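Local coordinates for protein beta-N-acetylhexosaminidase (Bacteroides fragilis, PDB 4PYS) that probably removes terminal N-acetylhexosamine residues from glycans by hydrolysis, as a glycoside hydrolase of family 20 with a TIM-barrel catalytic domain, at residues 224-229 and 321-326; 269-274 and 328-333. All blocks are in the same frame, centred on the assembly; numbering follows the deposited sequence.

Contact 1 of 2, residues 224-229 and 321-326; sequences IDMPGH and LWFSAR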
loop_
_atom_site.group_PDB
_atom_site.type_symbol
_atom_site.label_atom_id
_atom_site.label_comp_id
_atom_site.label_asym_id
_atom_site.label_seq_id
_atom_site.Cartn_x
_atom_site.Cartn_y
_atom_site.Cartn_z
ATOM N N ILE A 224 -9.504 -7.431 -5.506
ATOM C CA ILE A 224 -10.857 -7.832 -5.862
ATOM C C ILE A 224 -11.163 -9.045 -5.001
ATOM O O ILE A 224 -10.629 -10.130 -5.241
ATOM C CB ILE A 224 -10.952 -8.236 -7.334
ATOM C CG1 ILE A 224 -10.239 -7.210 -8.223
ATOM C CG2 ILE A 224 -12.424 -8.401 -7.748
ATOM C CD1 ILE A 224 -10.864 -5.817 -8.171
ATOM N N ASP A 225 -12.017 -8.863 -3.999
ATOM C CA ASP A 225 -12.293 -9.924 -3.038
ATOM C C ASP A 225 -13.201 -11.014 -3.573
ATOM O O ASP A 225 -14.274 -10.747 -4.111
ATOM C CB ASP A 225 -12.875 -9.346 -1.753
ATOM C CG ASP A 225 -11.814 -9.052 -0.753
ATOM O OD1 ASP A 225 -10.648 -9.254 -1.134
ATOM O OD2 ASP A 225 -12.117 -8.635 0.382
HETATM N N MSE A 226 -12.750 -12.248 -3.408
HETATM C CA MSE A 226 -13.518 -13.410 -3.806
HETATM C C MSE A 226 -12.985 -14.568 -2.964
HETATM O O MSE A 226 -11.797 -14.589 -2.623
HETATM C CB MSE A 226 -13.347 -13.668 -5.306
HETATM C CG MSE A 226 -11.898 -13.713 -5.764
HETATM SE SE MSE A 226 -11.745 -13.845 -7.706
HETATM C CE MSE A 226 -12.241 -12.008 -8.154
ATOM N N PRO A 227 -13.859 -15.521 -2.599
ATOM C CA PRO A 227 -15.282 -15.575 -2.963
ATOM C C PRO A 227 -16.160 -14.798 -1.988
ATOM O O PRO A 227 -17.340 -14.583 -2.272
ATOM C CB PRO A 227 -15.597 -17.067 -2.862
ATOM C CG PRO A 227 -14.710 -17.543 -1.751
ATOM C CD PRO A 227 -13.447 -16.706 -1.824
ATOM N N GLY A 228 -15.589 -14.381 -0.860
ATOM C CA GLY A 228 -16.338 -13.659 0.156
ATOM C C GLY A 228 -16.372 -12.170 -0.132
ATOM O O GLY A 228 -15.874 -11.732 -1.171
ATOM N N HIS A 229 -16.957 -11.396 0.782
ATOM C CA HIS A 229 -17.137 -9.955 0.585
ATOM C C HIS A 229 -17.836 -9.653 -0.743
ATOM O O HIS A 229 -17.448 -8.741 -1.472
ATOM C CB HIS A 229 -15.793 -9.234 0.670
ATOM C CG HIS A 229 -15.063 -9.489 1.950
ATOM N ND1 HIS A 229 -15.150 -8.645 3.037
ATOM C CD2 HIS A 229 -14.253 -10.507 2.326
ATOM C CE1 HIS A 229 -14.419 -9.129 4.026
ATOM N NE2 HIS A 229 -13.864 -10.257 3.620
ATOM N N LEU A 321 -9.881 -23.319 -1.597
ATOM C CA LEU A 321 -8.533 -23.484 -2.134
ATOM C C LEU A 321 -8.563 -23.772 -3.636
ATOM O O LEU A 321 -7.814 -23.166 -4.407
ATOM C CB LEU A 321 -7.802 -24.612 -1.406
ATOM C CG LEU A 321 -7.332 -24.291 0.007
ATOM C CD1 LEU A 321 -6.669 -25.488 0.670
ATOM C CD2 LEU A 321 -6.368 -23.158 -0.081
ATOM N N TRP A 322 -9.420 -24.704 -4.040
ATOM C CA TRP A 322 -9.592 -25.031 -5.454
ATOM C C TRP A 322 -9.984 -23.788 -6.242
ATOM O O TRP A 322 -9.406 -23.494 -7.288
ATOM C CB TRP A 322 -10.655 -26.114 -5.641
ATOM C CG TRP A 322 -10.944 -26.422 -7.089
ATOM C CD1 TRP A 322 -10.256 -27.280 -7.900
ATOM C CD2 TRP A 322 -12.001 -25.875 -7.890
ATOM N NE1 TRP A 322 -10.822 -27.300 -9.156
ATOM C CE2 TRP A 322 -11.892 -26.444 -9.175
ATOM C CE3 TRP A 322 -13.026 -24.955 -7.645
ATOM C CZ2 TRP A 322 -12.770 -26.123 -10.210
ATOM C CZ3 TRP A 322 -13.897 -24.639 -8.675
ATOM C CH2 TRP A 322 -13.763 -25.221 -9.940
ATOM N N PHE A 323 -10.967 -23.061 -5.722
ATOM C CA PHE A 323 -11.406 -21.816 -6.328
ATOM C C PHE A 323 -10.266 -20.796 -6.414
ATOM O O PHE A 323 -10.043 -20.182 -7.458
ATOM C CB PHE A 323 -12.573 -21.229 -5.536
ATOM C CG PHE A 323 -12.948 -19.845 -5.965
ATOM C CD1 PHE A 323 -13.802 -19.652 -7.041
ATOM C CD2 PHE A 323 -12.432 -18.734 -5.303
ATOM C CE1 PHE A 323 -14.138 -18.377 -7.449
ATOM C CE2 PHE A 323 -12.766 -17.457 -5.706
ATOM C CZ PHE A 323 -13.623 -17.279 -6.781
ATOM N N SER A 324 -9.554 -20.608 -5.308
ATOM C CA SER A 324 -8.430 -19.686 -5.278
ATOM C C SER A 324 -7.372 -20.125 -6.277
ATOM O O SER A 324 -6.751 -19.304 -6.946
ATOM C CB SER A 324 -7.830 -19.622 -3.873
ATOM O OG SER A 324 -8.756 -19.075 -2.958
ATOM N N ALA A 325 -7.180 -21.432 -6.383
ATOM C CA ALA A 325 -6.214 -21.983 -7.324
ATOM C C ALA A 325 -6.588 -21.664 -8.775
ATOM O O ALA A 325 -5.725 -21.302 -9.575
ATOM C CB ALA A 325 -6.090 -23.486 -7.127
ATOM N N ARG A 326 -7.868 -21.803 -9.112
ATOM C CA ARG A 326 -8.328 -21.519 -10.471
ATOM C C ARG A 326 -8.105 -20.053 -10.846
ATOM O O ARG A 326 -7.699 -19.746 -11.969
ATOM C CB ARG A 326 -9.807 -21.875 -10.641
ATOM C CG ARG A 326 -10.155 -23.348 -10.448
ATOM C CD ARG A 326 -9.303 -24.272 -11.313
ATOM N NE ARG A 326 -8.414 -25.077 -10.480
ATOM C CZ ARG A 326 -7.121 -25.266 -10.724
ATOM N NH1 ARG A 326 -6.558 -24.722 -11.795
ATOM N NH2 ARG A 326 -6.388 -26.005 -9.903
#
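Phe323 is the residue of helix 316-333 that meets Met226 and Pro227, in the loop following strand 219-223; the contact thus packs a strand-end loop of the TIM-barrel catalytic domain against an outer helix. Just before it on the helix, Trp322 turns aside, packing on Leu267 and meeting Tyr350 edge-to-face. With its CG anti to the backbone N (chi1 171°), Phe323 instead sends its ring out to the loop, where CE2 and CZ do the touching. Met226, a selenomethionine, comes to the ring rim, the two side chains crossing at about a right angle: its CB lies in the ring plane, and its CG is 3.8 Å from Phe323 CE2. The bend at chi3 (74°) then carries the methyl away, but Met226 SE remains 4.0 Å from Phe323 CZ. It sits 66° off the ring normal, an oblique Met-aromatic contact. Pro227, preceded by a cis peptide bond, slides past the ring in the opposite direction, its CD 4.0 Å from Phe323 CE2, while Pro227 N approaches the same carbon obliquely. Next along the helix, Ser324 keeps its OG bonded to the backbone O of Gln320 rather than using it on the loop. No hydrogen bond crosses the interface and all three touching residues are buried, so loop and helix are joined here by apolar packing and the polarisable selenium.

Contact 2 of 2, residues 269-274 and 328-333; sequences FLKNVL and ADYLKQ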
loop_
_atom_site.group_PDB
_atom_site.type_symbol
_atom_site.label_atom_id
_atom_site.label_comp_id
_atom_site.label_asym_id
_atom_site.label_seq_id
_atom_site.Cartn_x
_atom_site.Cartn_y
_atom_site.Cartn_z
ATOM N N PHE A 269 -17.519 -15.421 -14.871
ATOM C CA PHE A 269 -17.793 -14.038 -14.497
ATOM C C PHE A 269 -16.564 -13.401 -13.860
ATOM O O PHE A 269 -16.145 -12.304 -14.236
ATOM C CB PHE A 269 -18.965 -13.984 -13.508
ATOM C CG PHE A 269 -19.378 -12.581 -13.108
ATOM C CD1 PHE A 269 -18.688 -11.885 -12.124
ATOM C CD2 PHE A 269 -20.488 -11.978 -13.692
ATOM C CE1 PHE A 269 -19.074 -10.603 -11.751
ATOM C CE2 PHE A 269 -20.886 -10.699 -13.317
ATOM C CZ PHE A 269 -20.179 -10.010 -12.353
ATOM N N LEU A 270 -15.993 -14.090 -12.882
ATOM C CA LEU A 270 -14.882 -13.524 -12.129
ATOM C C LEU A 270 -13.627 -13.407 -13.000
ATOM O O LEU A 270 -12.854 -12.455 -12.866
ATOM C CB LEU A 270 -14.639 -14.333 -10.855
ATOM C CG LEU A 270 -15.782 -14.198 -9.841
ATOM C CD1 LEU A 270 -15.621 -15.153 -8.683
ATOM C CD2 LEU A 270 -15.876 -12.771 -9.329
ATOM N N LYS A 271 -13.443 -14.358 -13.909
ATOM C CA LYS A 271 -12.357 -14.265 -14.880
ATOM C C LYS A 271 -12.532 -13.043 -15.787
ATOM O O LYS A 271 -11.572 -12.312 -16.044
ATOM C CB LYS A 271 -12.256 -15.547 -15.710
ATOM C CG LYS A 271 -11.649 -16.718 -14.940
ATOM C CD LYS A 271 -11.620 -17.985 -15.786
ATOM C CE LYS A 271 -10.931 -19.136 -15.052
ATOM N NZ LYS A 271 -11.117 -20.455 -15.747
ATOM N N ASN A 272 -13.758 -12.818 -16.259
ATOM C CA ASN A 272 -14.054 -11.631 -17.060
ATOM C C ASN A 272 -13.735 -10.346 -16.297
ATOM O O ASN A 272 -13.212 -9.384 -16.868
ATOM C CB ASN A 272 -15.512 -11.642 -17.530
ATOM C CG ASN A 272 -15.791 -12.745 -18.548
ATOM O OD1 ASN A 272 -14.875 -13.245 -19.202
ATOM N ND2 ASN A 272 -17.058 -13.129 -18.682
ATOM N N VAL A 273 -14.046 -10.335 -15.003
ATOM C CA VAL A 273 -13.718 -9.184 -14.161
ATOM C C VAL A 273 -12.202 -8.993 -14.088
ATOM O O VAL A 273 -11.699 -7.883 -14.239
ATOM C CB VAL A 273 -14.290 -9.324 -12.733
ATOM C CG1 VAL A 273 -13.721 -8.240 -11.816
ATOM C CG2 VAL A 273 -15.803 -9.249 -12.755
ATOM N N LEU A 274 -11.473 -10.079 -13.871
ATOM C CA LEU A 274 -10.019 -9.981 -13.773
ATOM C C LEU A 274 -9.381 -9.572 -15.104
ATOM O O LEU A 274 -8.317 -8.941 -15.119
ATOM C CB LEU A 274 -9.417 -11.293 -13.264
ATOM C CG LEU A 274 -9.693 -11.620 -11.797
ATOM C CD1 LEU A 274 -8.928 -12.838 -11.400
ATOM C CD2 LEU A 274 -9.288 -10.470 -10.902
ATOM N N ALA A 328 -5.927 -17.915 -9.381
ATOM C CA ALA A 328 -4.497 -17.663 -9.415
ATOM C C ALA A 328 -3.903 -18.216 -10.711
ATOM O O ALA A 328 -3.029 -17.596 -11.316
ATOM C CB ALA A 328 -3.822 -18.275 -8.207
ATOM N N ASP A 329 -4.379 -19.380 -11.144
ATOM C CA ASP A 329 -3.889 -19.943 -12.399
ATOM C C ASP A 329 -4.246 -19.036 -13.567
ATOM O O ASP A 329 -3.462 -18.882 -14.505
ATOM C CB ASP A 329 -4.428 -21.353 -12.633
ATOM C CG ASP A 329 -3.389 -22.420 -12.351
ATOM O OD1 ASP A 329 -2.400 -22.505 -13.113
ATOM O OD2 ASP A 329 -3.564 -23.172 -11.369
ATOM N N TYR A 330 -5.427 -18.431 -13.502
ATOM C CA TYR A 330 -5.843 -17.489 -14.528
ATOM C C TYR A 330 -4.902 -16.287 -14.562
ATOM O O TYR A 330 -4.469 -15.851 -15.636
ATOM C CB TYR A 330 -7.271 -17.012 -14.282
ATOM C CG TYR A 330 -7.821 -16.272 -15.463
ATOM C CD1 TYR A 330 -8.066 -16.942 -16.652
ATOM C CD2 TYR A 330 -8.069 -14.902 -15.409
ATOM C CE1 TYR A 330 -8.555 -16.287 -17.752
ATOM C CE2 TYR A 330 -8.568 -14.231 -16.519
ATOM C CZ TYR A 330 -8.804 -14.936 -17.686
ATOM O OH TYR A 330 -9.301 -14.307 -18.808
ATOM N N LEU A 331 -4.599 -15.754 -13.383
ATOM C CA LEU A 331 -3.672 -14.637 -13.279
ATOM C C LEU A 331 -2.296 -15.059 -13.791
ATOM O O LEU A 331 -1.608 -14.280 -14.451
ATOM C CB LEU A 331 -3.589 -14.132 -11.841
ATOM C CG LEU A 331 -4.782 -13.290 -11.394
ATOM C CD1 LEU A 331 -4.613 -12.876 -9.950
ATOM C CD2 LEU A 331 -4.919 -12.070 -12.295
ATOM N N LYS A 332 -1.918 -16.303 -13.509
ATOM C CA LYS A 332 -0.630 -16.825 -13.957
ATOM C C LYS A 332 -0.496 -16.787 -15.478
ATOM O O LYS A 332 0.548 -16.394 -16.002
ATOM C CB LYS A 332 -0.402 -18.249 -13.439
ATOM C CG LYS A 332 0.981 -18.796 -13.760
ATOM C CD LYS A 332 1.247 -20.098 -13.037
ATOM C CE LYS A 332 2.528 -20.743 -13.539
ATOM N NZ LYS A 332 2.822 -22.005 -12.811
ATOM N N GLN A 333 -1.552 -17.172 -16.189
ATOM C CA GLN A 333 -1.505 -17.164 -17.654
ATOM C C GLN A 333 -1.537 -15.733 -18.196
ATOM O O GLN A 333 -1.259 -15.497 -19.367
ATOM C CB GLN A 333 -2.606 -18.047 -18.267
ATOM C CG GLN A 333 -4.008 -17.442 -18.322
ATOM C CD GLN A 333 -5.064 -18.462 -18.754
ATOM O OE1 GLN A 333 -5.093 -19.589 -18.258
ATOM N NE2 GLN A 333 -5.933 -18.067 -19.682
HETATM O O HOH W 1 -12.227 -14.790 -19.296
#
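Lys271 lies across one face of Tyr330, and its aliphatic chain can be traced atom by atom over the ring. CB begins near the hydroxyl-bearing end, with Lys271 CB 4.0 Å from Tyr330 CZ. CG comes over the centre: Lys271 CG is 3.9 Å from the centroid of the Tyr330 ring and only 10° off its normal, which meets the definition of a CH-pi contact. CD moves toward the rim at 3.8 Å from Tyr330 CD1, and CE stays beside that same carbon. The methylenes can track the ring this way because CG is anti to the carbonyl carbon (chi1 -75°) and the chain is extended beyond it. The backbone joins in too, with Lys271 O 3.6 Å from Tyr330 CE2. One turn on, Leu274 brings CB to the ring edge, and Leu274 CD1 reaches Leu331 CG at 4.2 Å, the two side chains crossing at about a right angle with Met327 packed beside Leu274. These contacts join two outer helices of the barrel, 264-280 and 316-333, whose local axes run 10.8 Å apart and cross at -36°. At the Tyr330 tip, OH bonds Asp275 OD1 and also accepts from a water, at 3.0 Å from Tyr330 OH, which donates in turn to Asn272 OD1. The chemistry is thus divided: methylenes and leucine carbons supply the apolar contact between the helices, while the phenol hydroxyl is held from the same helix as Lys271, both directly and through water, which probably limits how the ring can shift.

Contacts 1 and 2 share helix 316-333 and lie about 10 Å apart, centre to centre. Leu270 joins them: its CD1 is 3.5 Å from Phe323 CZ and its CD2 is 3.9 Å from Met226 CE, so packing passes from the 224-229 loop through helix 264-280 to the partly exposed helix pair of contact 2. That loop follows a barrel strand, at the end where TIM barrels carry their active sites, and His229 bonds Glu170 and Asp291. Contact 1 also approaches the zinc ion, about 9 Å from the Pro227 side chain; the metal is held by Cys242, Cys260, Cys301 and Cys304, and Pro227 has a backbone bond with Phe259.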